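Local coordinates for RING finger protein unkempt homolog (Mus musculus, PDB 5ELH) that binds RNA in a sequence-specific manner through clustered CCCH zinc fingers and represses translation, helping to establish and maintain the early morphology of cortical neurons, at residues 135-138 and 139-142. Sequence-based numbering, arbitrary orientation.
Sequences RELQ and AMEA
E136 and M140 sit one turn apart in the short alpha-helix 134-142 near the end of this fragment, which follows the last of the three zinc-binding CCCH sites in the chain and lies at the surface of this RNA-binding fragment. The helix is held by i to i+4 backbone bonds. A139 N donates to R135 O at 3.1 Å, and M140 N reaches E136 O at 2.8 Å. E141 N donates to L137 O at 3.1 Å. The last bond, A142 N to Q138 O, is long and weak at 3.4 Å, and A142 is itself poorly ordered. A water donates weakly both to Q138 O and to OE1 of the poorly ordered E141, a loose bridge from carbonyl to carboxylate. Both carboxylate oxygens of E136 are satisfied outside the two segments, with OE2 in a salt bridge to R94, which ties the helix to an earlier part of the chain; R135 NH2 makes a salt bridge to OD2 of D133, just before the helix. With CG of E136 anti to the backbone N (chi1 -168°) and the chain extended beyond it, the carboxylate is carried out to R94 while CG stays 4.0 Å from M140 CG. The M140 chain bends at chi3 (-63°), bringing its methyl toward L137, and the two side chains cross at a slant. Y132 touches both of them from the preceding loop. Their apolar contact joins L137 CD2 to M140 CE at 3.8 Å.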
ATOM      1  N   ARG A 135      24.265 -12.390  -5.166  1.00 18.85           N
ATOM      2  CA  ARG A 135      25.514 -12.825  -4.548  1.00 20.76           C
ATOM      3  C   ARG A 135      25.341 -14.107  -3.748  1.00 26.79           C
ATOM      4  O   ARG A 135      26.154 -15.026  -3.869  1.00 33.20           O
ATOM      5  CB  ARG A 135      26.098 -11.736  -3.660  1.00 20.93           C
ATOM      6  CG  ARG A 135      26.780 -10.650  -4.451  1.00 17.82           C
ATOM      7  CD  ARG A 135      27.038  -9.430  -3.612  1.00 16.41           C
ATOM      8  NE  ARG A 135      25.796  -8.774  -3.215  1.00 19.92           N
ATOM      9  CZ  ARG A 135      25.744  -7.578  -2.648  1.00 19.09           C
ATOM     10  NH1 ARG A 135      26.868  -6.920  -2.403  1.00 17.55           N
ATOM     11  NH2 ARG A 135      24.575  -7.048  -2.330  1.00 24.82           N
ATOM     12  N   GLU A 136      24.288 -14.185  -2.943  1.00 23.92           N
ATOM     13  CA  GLU A 136      24.093 -15.378  -2.126  1.00 23.73           C
ATOM     14  C   GLU A 136      23.771 -16.577  -3.015  1.00 22.20           C
ATOM     15  O   GLU A 136      24.201 -17.702  -2.736  1.00 27.03           O
ATOM     16  CB  GLU A 136      23.011 -15.174  -1.068  1.00 25.87           C
ATOM     17  CG  GLU A 136      23.013 -16.298  -0.043  1.00 38.78           C
ATOM     18  CD  GLU A 136      21.976 -16.124   1.051  1.00 36.57           C
ATOM     19  OE1 GLU A 136      21.314 -15.062   1.087  1.00 25.86           O
ATOM     20  OE2 GLU A 136      21.819 -17.064   1.867  1.00 43.16           O
ATOM     21  N   LEU A 137      23.035 -16.340  -4.095  1.00 22.85           N
ATOM     22  CA  LEU A 137      22.759 -17.403  -5.056  1.00 27.49           C
ATOM     23  C   LEU A 137      24.057 -17.980  -5.637  1.00 30.63           C
ATOM     24  O   LEU A 137      24.157 -19.189  -5.873  1.00 23.64           O
ATOM     25  CB  LEU A 137      21.843 -16.904  -6.179  1.00 21.22           C
ATOM     26  CG  LEU A 137      20.400 -16.578  -5.776  1.00 21.80           C
ATOM     27  CD1 LEU A 137      19.657 -15.908  -6.922  1.00 22.68           C
ATOM     28  CD2 LEU A 137      19.652 -17.837  -5.334  1.00 25.70           C
ATOM     29  N   GLN A 138      25.053 -17.123  -5.864  1.00 29.94           N
ATOM     30  CA  GLN A 138      26.329 -17.582  -6.407  1.00 35.02           C
ATOM     31  C   GLN A 138      27.073 -18.438  -5.397  1.00 30.68           C
ATOM     32  O   GLN A 138      27.566 -19.508  -5.729  1.00 33.16           O
ATOM     33  CB  GLN A 138      27.223 -16.404  -6.799  1.00 40.91           C
ATOM     34  CG  GLN A 138      26.909 -15.797  -8.146  1.00 47.43           C
ATOM     35  CD  GLN A 138      27.889 -14.705  -8.525  1.00 59.96           C
ATOM     36  OE1 GLN A 138      29.004 -14.987  -8.975  1.00 64.13           O
ATOM     37  NE2 GLN A 138      27.479 -13.447  -8.342  1.00 58.31           N
ATOM     38  N   ALA A 139      27.154 -17.957  -4.162  1.00 25.00           N
ATOM     39  CA  ALA A 139      27.904 -18.659  -3.132  1.00 32.72           C
ATOM     40  C   ALA A 139      27.220 -19.972  -2.765  1.00 35.27           C
ATOM     41  O   ALA A 139      27.889 -20.968  -2.498  1.00 39.50           O
ATOM     42  CB  ALA A 139      28.062 -17.783  -1.908  1.00 37.41           C
ATOM     43  N   MET A 140      25.888 -19.963  -2.754  1.00 40.94           N
ATOM     44  CA  MET A 140      25.104 -21.150  -2.413  1.00 37.77           C
ATOM     45  C   MET A 140      25.283 -22.260  -3.438  1.00 36.02           C
ATOM     46  O   MET A 140      25.423 -23.431  -3.068  1.00 36.30           O
ATOM     47  CB  MET A 140      23.614 -20.813  -2.312  1.00 38.69           C
ATOM     48  CG  MET A 140      23.199 -20.199  -0.982  1.00 44.89           C
ATOM     49  SD  MET A 140      21.410 -20.257  -0.715  1.00 65.84           S
ATOM     50  CE  MET A 140      20.810 -19.227  -2.048  1.00 37.90           C
ATOM     51  N   GLU A 141      25.264 -21.896  -4.720  1.00 36.60           N
ATOM     52  CA  GLU A 141      25.364 -22.885  -5.794  1.00 46.48           C
ATOM     53  C   GLU A 141      26.697 -23.618  -5.729  1.00 58.98           C
ATOM     54  O   GLU A 141      26.755 -24.846  -5.862  1.00 59.88           O
ATOM     55  CB  GLU A 141      25.215 -22.239  -7.172  1.00 50.84           C
ATOM     56  CG  GLU A 141      25.214 -23.262  -8.310  1.00 66.99           C
ATOM     57  CD  GLU A 141      26.194 -22.926  -9.429  1.00 82.53           C
ATOM     58  OE1 GLU A 141      27.418 -23.124  -9.252  1.00 84.50           O
ATOM     59  OE2 GLU A 141      25.738 -22.472 -10.496  1.00 90.15           O
ATOM     60  N   ALA A 142      27.769 -22.859  -5.537  1.00 64.90           N
ATOM     61  CA  ALA A 142      29.079 -23.456  -5.325  1.00 66.31           C
ATOM     62  C   ALA A 142      29.043 -24.385  -4.108  1.00 67.90           C
ATOM     63  O   ALA A 142      29.843 -25.310  -4.015  1.00 73.85           O
ATOM     64  CB  ALA A 142      30.128 -22.373  -5.143  1.00 63.85           C
TER
HETATM   65  O   HOH W   1      28.614 -20.204  -8.813  1.00 37.62           O